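Local coordinates for protein NAD-dependent aldehyde dehydrogenase (PDB 5UJU) that probably oxidises aldehydes to carboxylic acids with NAD as the electron acceptor, at residues Gly242-Leu245 with Pro246-Thr250; Arg112-Gly115 with Pro116-Ile120. All coordinates share one frame; numbering follows the deposited sequence.

Interaction 1 of 2, residues Gly242-Leu245 with Pro246-Thr250; sequences GAIL and PLAIT
Two torsions bring Leu245 and Ile249 together one turn apart. In Leu245, CG lies anti to the backbone N and beside the carbonyl carbon (chi1 -171°), which sends the isobutyl group out to the flank of the helix; in Ile249, CG1 is anti to the carbonyl carbon and beside the backbone N (chi1 -65°), which turns its longer branch back down the helix to reach it. The two side chains meet at an oblique angle, with Leu245 CG 4.0 Å from Ile249 CD1. The same branch runs past the backbone, Ile249 CG1 being 3.3 Å from Leu245 O. Leu245 O receives Ile249 N at 2.9 Å in an almost straight bond (178° at the hydrogen).

One residue earlier, Ile244 O is taken by Ala248 N at 2.9 Å, and Leu247 N adds a weak bond to it. The side chains of Ile244 and Ala248 meet more loosely, Ile244 CG2 to Ala248 CB at 4.3 Å. Pro246, which has no N-H to offer, fits the first turn, and its ring lies close against the preceding residue, Pro246 CD 3.5 Å from Leu245 CB, a spacing largely set by the peptide link. Pro246 O in turn accepts two hydrogens from Thr250, one turn further along, from the backbone N and from OG1 (OG1 to Pro246 O, 2.8 Å), while Thr250 OG1 is also bonded to Tyr222.

At the start of the turn the N-H groups of Ile244 and Leu245 both bond to Glu80 OE2. Leu245 and Pro246 rest on Ser140 of helix 134-145, and Tyr92 touches Ile244, Leu245 and Ala248. Since strands 234-238 and 268-270 run parallel with helix 245-260 between them, this is the opening turn of the helix in a beta-alpha-beta crossover, as in the Rossmann-like dinucleotide-binding domain of aldehyde dehydrogenases.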
ATOM      1  N   GLY A 242     -16.287   7.142  24.178  1.00 29.59           N
ATOM      2  CA  GLY A 242     -16.332   8.453  24.800  1.00 27.92           C
ATOM      3  C   GLY A 242     -16.565   9.617  23.853  1.00 29.58           C
ATOM      4  O   GLY A 242     -16.729  10.752  24.314  1.00 30.08           O
ATOM      5  N   ALA A 243     -16.596   9.373  22.535  1.00 24.92           N
ATOM      6  CA  ALA A 243     -16.763  10.450  21.551  1.00 23.94           C
ATOM      7  C   ALA A 243     -17.545   9.908  20.355  1.00 28.28           C
ATOM      8  O   ALA A 243     -17.020   9.800  19.249  1.00 28.23           O
ATOM      9  CB  ALA A 243     -15.424  11.022  21.082  1.00 22.72           C
ATOM     10  N   ILE A 244     -18.813   9.568  20.581  1.00 29.98           N
ATOM     11  CA  ILE A 244     -19.666   9.041  19.511  1.00 25.59           C
ATOM     12  C   ILE A 244     -20.344  10.157  18.728  1.00 24.12           C
ATOM     13  O   ILE A 244     -20.352  10.145  17.498  1.00 27.54           O
ATOM     14  CB  ILE A 244     -20.715   8.072  20.091  1.00 27.64           C
ATOM     15  CG1 ILE A 244     -20.038   6.893  20.793  1.00 25.48           C
ATOM     16  CG2 ILE A 244     -21.669   7.584  18.972  1.00 21.11           C
ATOM     17  CD1 ILE A 244     -20.979   6.160  21.759  1.00 25.82           C
ATOM     18  N   LEU A 245     -20.924  11.123  19.434  1.00 23.34           N
ATOM     19  CA  LEU A 245     -21.792  12.118  18.809  1.00 24.65           C
ATOM     20  C   LEU A 245     -21.186  12.790  17.585  1.00 29.04           C
ATOM     21  O   LEU A 245     -21.902  12.924  16.577  1.00 26.03           O
ATOM     22  CB  LEU A 245     -22.219  13.171  19.844  1.00 22.87           C
ATOM     23  CG  LEU A 245     -23.307  14.129  19.326  1.00 28.22           C
ATOM     24  CD1 LEU A 245     -24.542  13.329  18.861  1.00 28.70           C
ATOM     25  CD2 LEU A 245     -23.719  15.194  20.348  1.00 28.12           C
ATOM     26  N   PRO A 246     -19.918  13.242  17.591  1.00 26.16           N
ATOM     27  CA  PRO A 246     -19.381  13.869  16.369  1.00 21.85           C
ATOM     28  C   PRO A 246     -19.425  12.958  15.156  1.00 26.94           C
ATOM     29  O   PRO A 246     -19.679  13.443  14.047  1.00 28.99           O
ATOM     30  CB  PRO A 246     -17.929  14.240  16.760  1.00 22.67           C
ATOM     31  CG  PRO A 246     -17.966  14.374  18.235  1.00 23.23           C
ATOM     32  CD  PRO A 246     -18.955  13.341  18.711  1.00 25.86           C
ATOM     33  N   LEU A 247     -19.163  11.656  15.323  1.00 23.52           N
ATOM     34  CA  LEU A 247     -19.237  10.753  14.186  1.00 23.15           C
ATOM     35  C   LEU A 247     -20.665  10.300  13.898  1.00 21.96           C
ATOM     36  O   LEU A 247     -20.970   9.967  12.754  1.00 26.36           O
ATOM     37  CB  LEU A 247     -18.335   9.546  14.409  1.00 18.52           C
ATOM     38  CG  LEU A 247     -16.859   9.959  14.292  1.00 34.64           C
ATOM     39  CD1 LEU A 247     -15.965   8.866  14.848  1.00 29.10           C
ATOM     40  CD2 LEU A 247     -16.492  10.289  12.831  1.00 25.50           C
ATOM     41  N   ALA A 248     -21.545  10.286  14.902  1.00 21.60           N
ATOM     42  CA  ALA A 248     -22.956   9.986  14.640  1.00 26.08           C
ATOM     43  C   ALA A 248     -23.583  11.059  13.760  1.00 26.87           C
ATOM     44  O   ALA A 248     -24.297  10.748  12.796  1.00 27.20           O
ATOM     45  CB  ALA A 248     -23.727   9.864  15.951  1.00 23.81           C
ATOM     46  N   ILE A 249     -23.317  12.333  14.076  1.00 28.44           N
ATOM     47  CA  ILE A 249     -23.749  13.434  13.217  1.00 30.78           C
ATOM     48  C   ILE A 249     -23.183  13.257  11.815  1.00 27.37           C
ATOM     49  O   ILE A 249     -23.892  13.438  10.817  1.00 25.95           O
ATOM     50  CB  ILE A 249     -23.322  14.786  13.824  1.00 30.17           C
ATOM     51  CG1 ILE A 249     -24.029  15.050  15.149  1.00 24.70           C
ATOM     52  CG2 ILE A 249     -23.567  15.928  12.846  1.00 23.65           C
ATOM     53  CD1 ILE A 249     -23.408  16.217  15.914  1.00 26.78           C
ATOM     54  N   THR A 250     -21.892  12.897  11.724  1.00 26.62           N
ATOM     55  CA  THR A 250     -21.242  12.695  10.430  1.00 25.09           C
ATOM     56  C   THR A 250     -21.925  11.583   9.629  1.00 27.51           C
ATOM     57  O   THR A 250     -22.214  11.738   8.433  1.00 25.97           O
ATOM     58  CB  THR A 250     -19.759  12.364  10.638  1.00 23.53           C
ATOM     59  OG1 THR A 250     -19.099  13.438  11.342  1.00 23.85           O
ATOM     60  CG2 THR A 250     -19.086  12.187   9.297  1.00 18.84           C
TER

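Interaction 2 of 2, residues Arg112-Gly115 with Pro116-Ile120; sequences REAG and PSAWI
Gly115 O takes the N-H of Trp119 at 3.2 Å, with the donor in the carbonyl plane, and a weaker bond from Ala118 N. The setting is a glycine-proline kink in helix 97-132: Pro116 has no N-H, Ser117 N does not bond back to the previous turn, and Gly115 has a positive phi of 78°.

At the bend the Trp119 indole folds back over the kink. With CG beside its own backbone N (chi1 -48°), the ring brings one face over the Gly-Pro peptide, so that Gly115 O lies 3.1 Å above the Trp119 ring plane toward the rim and Pro116 N lies over its centre. NE1 is held by Trp111 O, which fixes the indole's rotation, and strand 191-211 supports it through Ile202 and Pro204. Across the kink the methyls of Ala114 and Ala118 crowd together, CB to CB at 3.4 Å, beside Phe263. A water donates to Ala114 O at 2.8 Å and is hydrogen-bonded to Ser117 OG, which also pairs with His11 N. At the indole edge, near its plane, Trp119 CZ2 comes 3.4 Å from Arg112 O.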
ATOM      1  N   ARG A 112     -20.931   0.389  -5.809  1.00 27.44           N
ATOM      2  CA  ARG A 112     -19.790   0.050  -6.653  1.00 25.83           C
ATOM      3  C   ARG A 112     -20.074   0.371  -8.112  1.00 31.15           C
ATOM      4  O   ARG A 112     -19.231   0.947  -8.811  1.00 30.72           O
ATOM      5  CB  ARG A 112     -19.440  -1.436  -6.515  1.00 30.81           C
ATOM      6  CG  ARG A 112     -18.496  -1.900  -7.619  1.00 35.70           C
ATOM      7  CD  ARG A 112     -18.049  -3.340  -7.473  1.00 40.45           C
ATOM      8  NE  ARG A 112     -19.103  -4.296  -7.811  1.00 44.08           N
ATOM      9  CZ  ARG A 112     -19.816  -4.987  -6.926  1.00 50.28           C
ATOM     10  NH1 ARG A 112     -19.599  -4.834  -5.620  1.00 41.01           N
ATOM     11  NH2 ARG A 112     -20.751  -5.836  -7.352  1.00 55.09           N
ATOM     12  N   GLU A 113     -21.265  -0.001  -8.595  1.00 27.53           N
ATOM     13  CA  GLU A 113     -21.555   0.144 -10.014  1.00 25.86           C
ATOM     14  C   GLU A 113     -21.636   1.592 -10.453  1.00 29.38           C
ATOM     15  O   GLU A 113     -21.515   1.861 -11.648  1.00 33.66           O
ATOM     16  CB  GLU A 113     -22.843  -0.591 -10.369  1.00 28.80           C
ATOM     17  CG  GLU A 113     -22.626  -2.080 -10.303  1.00 37.20           C
ATOM     18  CD  GLU A 113     -23.857  -2.882 -10.647  1.00 40.45           C
ATOM     19  OE1 GLU A 113     -24.966  -2.297 -10.700  1.00 49.41           O
ATOM     20  OE2 GLU A 113     -23.691  -4.098 -10.878  1.00 38.14           O
ATOM     21  N   ALA A 114     -21.842   2.533  -9.531  1.00 30.83           N
ATOM     22  CA  ALA A 114     -21.909   3.929  -9.943  1.00 32.78           C
ATOM     23  C   ALA A 114     -20.533   4.506 -10.284  1.00 35.99           C
ATOM     24  O   ALA A 114     -20.453   5.562 -10.925  1.00 34.15           O
ATOM     25  CB  ALA A 114     -22.584   4.759  -8.854  1.00 31.45           C
ATOM     26  N   GLY A 115     -19.450   3.862  -9.852  1.00 32.44           N
ATOM     27  CA  GLY A 115     -18.136   4.216 -10.339  1.00 30.14           C
ATOM     28  C   GLY A 115     -17.561   5.466  -9.702  1.00 28.94           C
ATOM     29  O   GLY A 115     -18.203   6.145  -8.895  1.00 28.27           O
ATOM     30  N   PRO A 116     -16.327   5.798 -10.092  1.00 30.77           N
ATOM     31  CA  PRO A 116     -15.575   6.858  -9.388  1.00 26.35           C
ATOM     32  C   PRO A 116     -16.258   8.222  -9.340  1.00 29.39           C
ATOM     33  O   PRO A 116     -16.147   8.910  -8.316  1.00 26.66           O
ATOM     34  CB  PRO A 116     -14.258   6.918 -10.179  1.00 27.44           C
ATOM     35  CG  PRO A 116     -14.097   5.545 -10.741  1.00 30.72           C
ATOM     36  CD  PRO A 116     -15.503   5.078 -11.076  1.00 29.37           C
ATOM     37  N   SER A 117     -16.943   8.659 -10.406  1.00 27.08           N
ATOM     38  CA  SER A 117     -17.502  10.009 -10.348  1.00 26.77           C
ATOM     39  C   SER A 117     -18.584  10.105  -9.282  1.00 29.03           C
ATOM     40  O   SER A 117     -18.738  11.154  -8.648  1.00 31.99           O
ATOM     41  CB  SER A 117     -18.037  10.453 -11.713  1.00 26.20           C
ATOM     42  OG  SER A 117     -19.244   9.775 -12.032  1.00 34.22           O
ATOM     43  N   ALA A 118     -19.310   9.015  -9.038  1.00 33.04           N
ATOM     44  CA  ALA A 118     -20.267   8.997  -7.935  1.00 27.98           C
ATOM     45  C   ALA A 118     -19.565   8.961  -6.580  1.00 30.07           C
ATOM     46  O   ALA A 118     -19.982   9.650  -5.638  1.00 28.27           O
ATOM     47  CB  ALA A 118     -21.176   7.788  -8.065  1.00 24.14           C
ATOM     48  N   TRP A 119     -18.523   8.140  -6.446  1.00 27.32           N
ATOM     49  CA  TRP A 119     -17.842   8.054  -5.150  1.00 25.53           C
ATOM     50  C   TRP A 119     -17.268   9.403  -4.757  1.00 25.22           C
ATOM     51  O   TRP A 119     -17.431   9.851  -3.613  1.00 25.48           O
ATOM     52  CB  TRP A 119     -16.736   7.000  -5.174  1.00 21.49           C
ATOM     53  CG  TRP A 119     -17.139   5.697  -5.748  1.00 24.14           C
ATOM     54  CD1 TRP A 119     -18.401   5.155  -5.787  1.00 26.62           C
ATOM     55  CD2 TRP A 119     -16.280   4.771  -6.410  1.00 29.72           C
ATOM     56  NE1 TRP A 119     -18.368   3.933  -6.423  1.00 27.78           N
ATOM     57  CE2 TRP A 119     -17.077   3.678  -6.821  1.00 28.56           C
ATOM     58  CE3 TRP A 119     -14.904   4.750  -6.685  1.00 27.91           C
ATOM     59  CZ2 TRP A 119     -16.546   2.588  -7.506  1.00 27.40           C
ATOM     60  CZ3 TRP A 119     -14.377   3.656  -7.364  1.00 25.94           C
ATOM     61  CH2 TRP A 119     -15.195   2.593  -7.759  1.00 27.35           C
ATOM     62  N   ILE A 120     -16.615  10.074  -5.707  1.00 27.22           N
ATOM     63  CA  ILE A 120     -16.007  11.377  -5.433  1.00 27.63           C
ATOM     64  C   ILE A 120     -17.089  12.436  -5.249  1.00 30.36           C
ATOM     65  O   ILE A 120     -17.050  13.234  -4.306  1.00 28.25           O
ATOM     66  CB  ILE A 120     -15.029  11.760  -6.566  1.00 27.71           C
ATOM     67  CG1 ILE A 120     -13.942  10.680  -6.782  1.00 23.89           C
ATOM     68  CG2 ILE A 120     -14.408  13.138  -6.317  1.00 30.18           C
ATOM     69  CD1 ILE A 120     -13.032  10.450  -5.622  1.00 33.79           C
TER
HETATM   70  O   HOH W   1     -18.688   7.212 -12.368  1.00 37.98           O

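Interactions 1 and 2 do not touch: their centres are 26 Å apart and their nearest atoms about 13 Å. Each has a proline that lacks an N-H to give, but in interaction 1 it sits in the first turn after a loop and in interaction 2 at a kink within a continuing helix. The fold connects them in two ways. Helix 245-260 begins at interaction 1, and Phe263, just beyond its end, touches Ala114 and Ala118 of interaction 2. Strand 191-211, against which Trp119 packs, pairs in parallel with strand 234-238, which leads into interaction 1. Neither contact includes Gly348 or Gly458 of the sodium site; only interaction 2 meets the second subunit, where Arg112 packs on Val506 of that subunit.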